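Long-range contacts in type II secretion pathway related protein (Escherichia coli, PDB 3SOL), which is the pilotin of the type II secretion system, seen here as its helical domain, and probably guides the secretin to the outer membrane: residues R26-P30 with I89-L93; V14-Y19 with S60-Y64. The contacts are given in a common frame with arbitrary orientation. Residues are numbered along the deposited sequence.

From the N terminus, helix 5-23 gives residues 14-19 to contact 2 and then runs into the loop that gives residues 26-30 to contact 1. Helix 32-45 follows, and helix 53-69 returns with residues 60-64 to close contact 2 over 40 intervening residues. Only after helix 74-84 does the short helix 86-93 bring residues 89-93 back to the first loop, closing contact 1 over 58. The two closures therefore cross rather than nest. Contact 2 pairs two long helices near the centre of the chain; contact 1 joins the C-terminal helix to the loop after helix 5-23. Thr17 touches both Leu29 and Leu92, so the two contacts meet at its methyl group.

Contact 1: residues R26-P30 with I89-L93; sequences RSDLP and IGELL
Residues 26-30 form no regular helix or strand: a type I beta turn runs from Arg26 to Leu29, with Ser27 and Asp28 at its corners and a weak 3.3 Å hydrogen bond from Leu29 N to Arg26 O, after which Leu29 and Pro30 extend. Residues 89-93 belong to the C-terminal helix 86-93, with Leu93 N hydrogen-bonded to Ile89 O at 2.9 Å. The backbones keep a respectful distance: CA of Pro30 is 6.8 Å from CA of Leu92, and CA of Leu29 is 7.2 Å from CA of Leu93. Side chains fill the gap. Leu29 and Ile89, both mt, meet at 3.5 Å between Leu29 CD2 and Ile89 CG2. Pro30 lays CG 3.8 Å from Leu92 CB and CD 4.1 Å from Leu93 CD2, while that same Leu93 CD2 approaches Asp28 O to 3.4 Å. Arg26, chi1 to chi3 all m, curls back over the turn and pairs side by side with Asp28: NE to OD1 2.8 Å, NH2 to OD2 2.7 Å. Its NH1 lies 3.7 Å from Ile89 CD1 and hydrogen-bonds Asn82. In this all-helical pilotin domain the C-terminal helix thus packs on the turn linking helix 5-23 to helix 32-45, and Leu92, also mt, touches both: Thr17 on the first, Ile35 and Val38 on the second. No hydrogen bond crosses between the segments; the salt bridge stays within the turn, so the union with the helix rests mainly on apolar packing, with Arg26 NH1 and Asp28 O meeting methyl groups there.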
ATOM      1  N   ARG A  26      -3.528   1.670 -12.507  1.00 13.17           N
ATOM      2  CA  ARG A  26      -2.860   2.892 -12.026  1.00 14.20           C
ATOM      3  C   ARG A  26      -1.395   2.886 -12.439  1.00 15.23           C
ATOM      4  O   ARG A  26      -0.484   2.691 -11.632  1.00 16.92           O
ATOM      5  CB  ARG A  26      -3.029   3.094 -10.525  1.00 14.19           C
ATOM      6  CG  ARG A  26      -4.440   3.425 -10.129  1.00 13.88           C
ATOM      7  CD  ARG A  26      -4.918   4.807 -10.626  1.00 14.55           C
ATOM      8  NE  ARG A  26      -4.063   5.923 -10.240  1.00 17.06           N
ATOM      9  CZ  ARG A  26      -4.258   6.754  -9.211  1.00 17.57           C
ATOM     10  NH1 ARG A  26      -5.287   6.609  -8.383  1.00 16.44           N
ATOM     11  NH2 ARG A  26      -3.426   7.778  -9.044  1.00 17.62           N
ATOM     12  N   SER A  27      -1.219   3.144 -13.730  1.00 15.63           N
ATOM     13  CA  SER A  27       0.070   3.240 -14.379  1.00 17.51           C
ATOM     14  C   SER A  27       0.949   4.401 -13.890  1.00 18.95           C
ATOM     15  O   SER A  27       2.147   4.431 -14.174  1.00 20.23           O
ATOM     16  CB  SER A  27      -0.197   3.455 -15.852  1.00 18.83           C
ATOM     17  OG  SER A  27      -1.080   4.556 -16.044  1.00 16.92           O
ATOM     18  N   ASP A  28       0.330   5.371 -13.223  1.00 18.30           N
ATOM     19  CA  ASP A  28       1.013   6.573 -12.775  1.00 21.01           C
ATOM     20  C   ASP A  28       1.738   6.364 -11.471  1.00 22.02           C
ATOM     21  O   ASP A  28       2.600   7.173 -11.103  1.00 23.51           O
ATOM     22  CB  ASP A  28       0.020   7.736 -12.623  1.00 21.19           C
ATOM     23  CG  ASP A  28      -1.178   7.386 -11.749  1.00 21.57           C
ATOM     24  OD1 ASP A  28      -1.780   6.282 -11.905  1.00 20.86           O
ATOM     25  OD2 ASP A  28      -1.540   8.244 -10.910  1.00 24.34           O
ATOM     26  N   LEU A  29       1.400   5.305 -10.752  1.00 21.83           N
ATOM     27  CA  LEU A  29       1.991   5.083  -9.428  1.00 22.69           C
ATOM     28  C   LEU A  29       3.414   4.525  -9.517  1.00 24.81           C
ATOM     29  O   LEU A  29       3.729   3.781 -10.443  1.00 24.19           O
ATOM     30  CB  LEU A  29       1.073   4.178  -8.593  1.00 21.57           C
ATOM     31  CG  LEU A  29      -0.295   4.800  -8.365  1.00 21.45           C
ATOM     32  CD1 LEU A  29      -1.205   3.867  -7.554  1.00 21.67           C
ATOM     33  CD2 LEU A  29      -0.165   6.207  -7.708  1.00 22.11           C
ATOM     34  N   PRO A  30       4.302   4.912  -8.568  1.00 26.60           N
ATOM     35  CA  PRO A  30       5.683   4.433  -8.639  1.00 28.47           C
ATOM     36  C   PRO A  30       5.811   2.930  -8.432  1.00 28.29           C
ATOM     37  O   PRO A  30       4.850   2.274  -8.052  1.00 26.96           O
ATOM     38  CB  PRO A  30       6.400   5.175  -7.495  1.00 30.28           C
ATOM     39  CG  PRO A  30       5.410   6.091  -6.898  1.00 29.19           C
ATOM     40  CD  PRO A  30       4.067   5.806  -7.423  1.00 27.81           C
ATOM     41  N   ILE A  89      -0.816   8.497  -2.083  1.00 38.06           N
ATOM     42  CA  ILE A  89      -0.404   8.702  -3.484  1.00 37.59           C
ATOM     43  C   ILE A  89       0.248  10.083  -3.665  1.00 40.27           C
ATOM     44  O   ILE A  89       1.179  10.229  -4.452  1.00 40.89           O
ATOM     45  CB  ILE A  89      -1.595   8.519  -4.452  1.00 35.79           C
ATOM     46  CG1 ILE A  89      -2.079   7.058  -4.422  1.00 34.25           C
ATOM     47  CG2 ILE A  89      -1.220   8.940  -5.870  1.00 34.60           C
ATOM     48  CD1 ILE A  89      -3.377   6.802  -5.182  1.00 31.75           C
ATOM     49  N   GLY A  90      -0.229  11.082  -2.924  1.00 43.04           N
ATOM     50  CA  GLY A  90       0.417  12.412  -2.880  1.00 46.08           C
ATOM     51  C   GLY A  90       1.855  12.392  -2.377  1.00 48.28           C
ATOM     52  O   GLY A  90       2.706  13.132  -2.874  1.00 49.30           O
ATOM     53  N   GLU A  91       2.119  11.549  -1.380  1.00 49.48           N
ATOM     54  CA  GLU A  91       3.483  11.321  -0.891  1.00 51.94           C
ATOM     55  C   GLU A  91       4.326  10.545  -1.909  1.00 51.40           C
ATOM     56  O   GLU A  91       5.521  10.820  -2.087  1.00 52.57           O
ATOM     57  CB  GLU A  91       3.453  10.568   0.441  1.00 52.76           C
ATOM     58  CG  GLU A  91       2.833  11.368   1.580  1.00 55.96           C
ATOM     59  CD  GLU A  91       3.634  12.624   1.911  1.00 60.23           C
ATOM     60  OE1 GLU A  91       4.772  12.487   2.413  1.00 62.06           O
ATOM     61  OE2 GLU A  91       3.121  13.741   1.657  1.00 61.76           O
ATOM     62  N   LEU A  92       3.692   9.581  -2.571  1.00 49.85           N
ATOM     63  CA  LEU A  92       4.348   8.763  -3.589  1.00 49.53           C
ATOM     64  C   LEU A  92       4.832   9.601  -4.764  1.00 51.10           C
ATOM     65  O   LEU A  92       5.965   9.444  -5.215  1.00 52.07           O
ATOM     66  CB  LEU A  92       3.394   7.676  -4.109  1.00 46.91           C
ATOM     67  CG  LEU A  92       3.107   6.495  -3.180  1.00 45.82           C
ATOM     68  CD1 LEU A  92       2.161   5.494  -3.853  1.00 42.17           C
ATOM     69  CD2 LEU A  92       4.400   5.814  -2.762  1.00 46.16           C
ATOM     70  N   LEU A  93       3.963  10.483  -5.255  1.00 52.36           N
ATOM     71  CA  LEU A  93       4.253  11.275  -6.450  1.00 54.14           C
ATOM     72  C   LEU A  93       5.018  12.570  -6.125  1.00 57.70           C
ATOM     73  O   LEU A  93       5.569  13.204  -7.031  1.00 59.27           O
ATOM     74  CB  LEU A  93       2.953  11.576  -7.224  1.00 53.03           C
ATOM     75  CG  LEU A  93       2.175  10.364  -7.776  1.00 51.04           C
ATOM     76  CD1 LEU A  93       0.862  10.773  -8.436  1.00 49.48           C
ATOM     77  CD2 LEU A  93       3.027   9.565  -8.751  1.00 50.82           C
TER

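Contact 2: residues V14-Y19 with S60-Y64; sequences VSATRY and SDDIY
Arg18 lays its guanidinium flat on the ring of Tyr64, planes 4° apart and centres 4.0 Å apart, a cation-pi stack with CZ 4.0 Å from the centroid of the Tyr64 ring. The side chain is fully extended, all four chi angles near 180°, so Arg18 CD also makes a CH-pi contact, 3.9 Å from that centroid. Arg18 NH1 reaches Asp61 OD1 in a 3.0 Å salt bridge and donates to water 1 at 2.9 Å; the water hydrogen-bonds Ser60 OG at 3.0 Å. These residues join helix 5-23 to helix 53-69 within the all-helical pilotin domain: the segment axes cross at -55° and come within 8.7 Å, with the CA atoms of Ser15 and Ser60 only 4.8 Å apart. Two small serines permit that approach. Ser15 CB sits 3.3 Å from Ser60 OG; Ser15 OG, held by Ser12 O of its own helix, lies 3.2 Å from Ile63 CG2. Val14 CG1 is 3.4 Å from Ser60 OG. Tyr64 takes chi1 t, and Tyr19 CD1 meets its CE1 at 3.6 Å, the two rings oblique at 54° with centroids 5.5 Å apart. Beyond the segments, Tyr19 OH hydrogen-bonds Glu74, and Tyr64 OH is hydrogen-bonded to Arg23 NE.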
ATOM      1  N   VAL A  14       0.442  -0.187   1.457  1.00 27.76           N
ATOM      2  CA  VAL A  14       1.290  -0.737   0.388  1.00 26.09           C
ATOM      3  C   VAL A  14       0.557  -1.808  -0.453  1.00 24.69           C
ATOM      4  O   VAL A  14       0.662  -1.807  -1.678  1.00 22.07           O
ATOM      5  CB  VAL A  14       2.630  -1.243   0.965  1.00 28.16           C
ATOM      6  CG1 VAL A  14       3.400  -2.096  -0.047  1.00 26.76           C
ATOM      7  CG2 VAL A  14       3.482  -0.046   1.426  1.00 28.73           C
ATOM      8  N   SER A  15      -0.205  -2.701   0.190  1.00 25.01           N
ATOM      9  CA  SER A  15      -0.941  -3.752  -0.552  1.00 24.93           C
ATOM     10  C   SER A  15      -2.059  -3.167  -1.406  1.00 22.71           C
ATOM     11  O   SER A  15      -2.300  -3.626  -2.514  1.00 21.33           O
ATOM     12  CB  SER A  15      -1.535  -4.800   0.386  1.00 26.17           C
ATOM     13  OG  SER A  15      -2.404  -4.157   1.292  1.00 32.53           O
ATOM     14  N   ALA A  16      -2.747  -2.159  -0.879  1.00 22.39           N
ATOM     15  CA  ALA A  16      -3.797  -1.463  -1.624  1.00 21.37           C
ATOM     16  C   ALA A  16      -3.217  -0.751  -2.852  1.00 19.92           C
ATOM     17  O   ALA A  16      -3.828  -0.719  -3.923  1.00 18.28           O
ATOM     18  CB  ALA A  16      -4.522  -0.456  -0.693  1.00 22.66           C
ATOM     19  N   THR A  17      -2.014  -0.198  -2.697  1.00 20.70           N
ATOM     20  CA  THR A  17      -1.338   0.489  -3.783  1.00 20.50           C
ATOM     21  C   THR A  17      -0.929  -0.525  -4.854  1.00 19.36           C
ATOM     22  O   THR A  17      -1.077  -0.279  -6.058  1.00 18.47           O
ATOM     23  CB  THR A  17      -0.114   1.292  -3.240  1.00 22.15           C
ATOM     24  OG1 THR A  17      -0.584   2.223  -2.233  1.00 24.56           O
ATOM     25  CG2 THR A  17       0.532   2.052  -4.337  1.00 22.81           C
ATOM     26  N   ARG A  18      -0.445  -1.691  -4.421  1.00 19.74           N
ATOM     27  CA  ARG A  18      -0.186  -2.806  -5.358  1.00 19.51           C
ATOM     28  C   ARG A  18      -1.463  -3.250  -6.093  1.00 17.98           C
ATOM     29  O   ARG A  18      -1.464  -3.511  -7.305  1.00 17.33           O
ATOM     30  CB  ARG A  18       0.432  -3.971  -4.629  1.00 21.09           C
ATOM     31  CG  ARG A  18       0.637  -5.197  -5.463  1.00 24.54           C
ATOM     32  CD  ARG A  18       1.224  -6.286  -4.556  1.00 31.27           C
ATOM     33  NE  ARG A  18       1.469  -7.525  -5.269  1.00 36.28           N
ATOM     34  CZ  ARG A  18       1.906  -8.650  -4.704  1.00 41.70           C
ATOM     35  NH1 ARG A  18       2.137  -8.718  -3.391  1.00 43.88           N
ATOM     36  NH2 ARG A  18       2.127  -9.718  -5.465  1.00 45.38           N
ATOM     37  N   TYR A  19      -2.555  -3.323  -5.360  1.00 16.96           N
ATOM     38  CA  TYR A  19      -3.841  -3.665  -5.965  1.00 16.32           C
ATOM     39  C   TYR A  19      -4.233  -2.646  -7.042  1.00 14.67           C
ATOM     40  O   TYR A  19      -4.655  -3.029  -8.117  1.00 14.36           O
ATOM     41  CB  TYR A  19      -4.927  -3.793  -4.896  1.00 16.83           C
ATOM     42  CG  TYR A  19      -5.970  -4.847  -5.223  1.00 16.46           C
ATOM     43  CD1 TYR A  19      -5.883  -6.107  -4.671  1.00 19.10           C
ATOM     44  CD2 TYR A  19      -7.027  -4.584  -6.086  1.00 18.28           C
ATOM     45  CE1 TYR A  19      -6.817  -7.088  -4.950  1.00 19.34           C
ATOM     46  CE2 TYR A  19      -7.980  -5.583  -6.391  1.00 16.77           C
ATOM     47  CZ  TYR A  19      -7.854  -6.824  -5.806  1.00 18.97           C
ATOM     48  OH  TYR A  19      -8.743  -7.842  -6.035  1.00 18.42           O
ATOM     49  N   SER A  60       2.453  -7.103   3.474  1.00 33.63           N
ATOM     50  CA  SER A  60       1.686  -6.570   2.353  1.00 31.46           C
ATOM     51  C   SER A  60       1.329  -7.688   1.369  1.00 30.98           C
ATOM     52  O   SER A  60       0.206  -7.715   0.840  1.00 28.87           O
ATOM     53  CB  SER A  60       2.454  -5.448   1.648  1.00 30.17           C
ATOM     54  OG  SER A  60       1.724  -4.962   0.529  1.00 31.69           O
ATOM     55  N   ASP A  61       2.275  -8.602   1.140  1.00 32.43           N
ATOM     56  CA  ASP A  61       2.056  -9.783   0.285  1.00 33.15           C
ATOM     57  C   ASP A  61       0.887 -10.622   0.787  1.00 33.65           C
ATOM     58  O   ASP A  61       0.046 -11.069   0.009  1.00 31.78           O
ATOM     59  CB  ASP A  61       3.305 -10.676   0.224  1.00 35.80           C
ATOM     60  CG  ASP A  61       4.457 -10.051  -0.567  1.00 37.23           C
ATOM     61  OD1 ASP A  61       4.241  -9.051  -1.291  1.00 37.31           O
ATOM     62  OD2 ASP A  61       5.587 -10.582  -0.465  1.00 41.13           O
ATOM     63  N   ASP A  62       0.845 -10.837   2.099  1.00 35.55           N
ATOM     64  CA  ASP A  62      -0.194 -11.659   2.713  1.00 36.86           C
ATOM     65  C   ASP A  62      -1.559 -10.982   2.658  1.00 35.01           C
ATOM     66  O   ASP A  62      -2.571 -11.633   2.384  1.00 35.14           O
ATOM     67  CB  ASP A  62       0.171 -11.956   4.160  1.00 40.15           C
ATOM     68  CG  ASP A  62       1.358 -12.896   4.288  1.00 43.92           C
ATOM     69  OD1 ASP A  62       1.662 -13.658   3.336  1.00 47.11           O
ATOM     70  OD2 ASP A  62       1.983 -12.875   5.362  1.00 47.20           O
ATOM     71  N   ILE A  63      -1.581  -9.672   2.904  1.00 33.09           N
ATOM     72  CA  ILE A  63      -2.796  -8.882   2.784  1.00 30.84           C
ATOM     73  C   ILE A  63      -3.289  -8.891   1.345  1.00 28.92           C
ATOM     74  O   ILE A  63      -4.486  -9.024   1.094  1.00 27.59           O
ATOM     75  CB  ILE A  63      -2.590  -7.425   3.247  1.00 30.11           C
ATOM     76  CG1 ILE A  63      -2.319  -7.381   4.760  1.00 33.53           C
ATOM     77  CG2 ILE A  63      -3.820  -6.583   2.914  1.00 27.62           C
ATOM     78  CD1 ILE A  63      -1.761  -6.067   5.251  1.00 34.33           C
ATOM     79  N   TYR A  64      -2.368  -8.768   0.395  1.00 27.69           N
ATOM     80  CA  TYR A  64      -2.757  -8.727  -1.003  1.00 25.88           C
ATOM     81  C   TYR A  64      -3.539  -9.975  -1.406  1.00 26.96           C
ATOM     82  O   TYR A  64      -4.556  -9.887  -2.105  1.00 25.66           O
ATOM     83  CB  TYR A  64      -1.521  -8.587  -1.870  1.00 26.29           C
ATOM     84  CG  TYR A  64      -1.817  -8.438  -3.349  1.00 22.93           C
ATOM     85  CD1 TYR A  64      -2.189  -7.210  -3.877  1.00 21.68           C
ATOM     86  CD2 TYR A  64      -1.707  -9.523  -4.214  1.00 25.33           C
ATOM     87  CE1 TYR A  64      -2.439  -7.058  -5.233  1.00 20.73           C
ATOM     88  CE2 TYR A  64      -1.959  -9.377  -5.573  1.00 23.52           C
ATOM     89  CZ  TYR A  64      -2.323  -8.134  -6.069  1.00 21.82           C
ATOM     90  OH  TYR A  64      -2.582  -7.964  -7.403  1.00 23.36           O
TER
HETATM   91  O   HOH W   1       2.951  -6.466  -1.727  1.00 36.81           O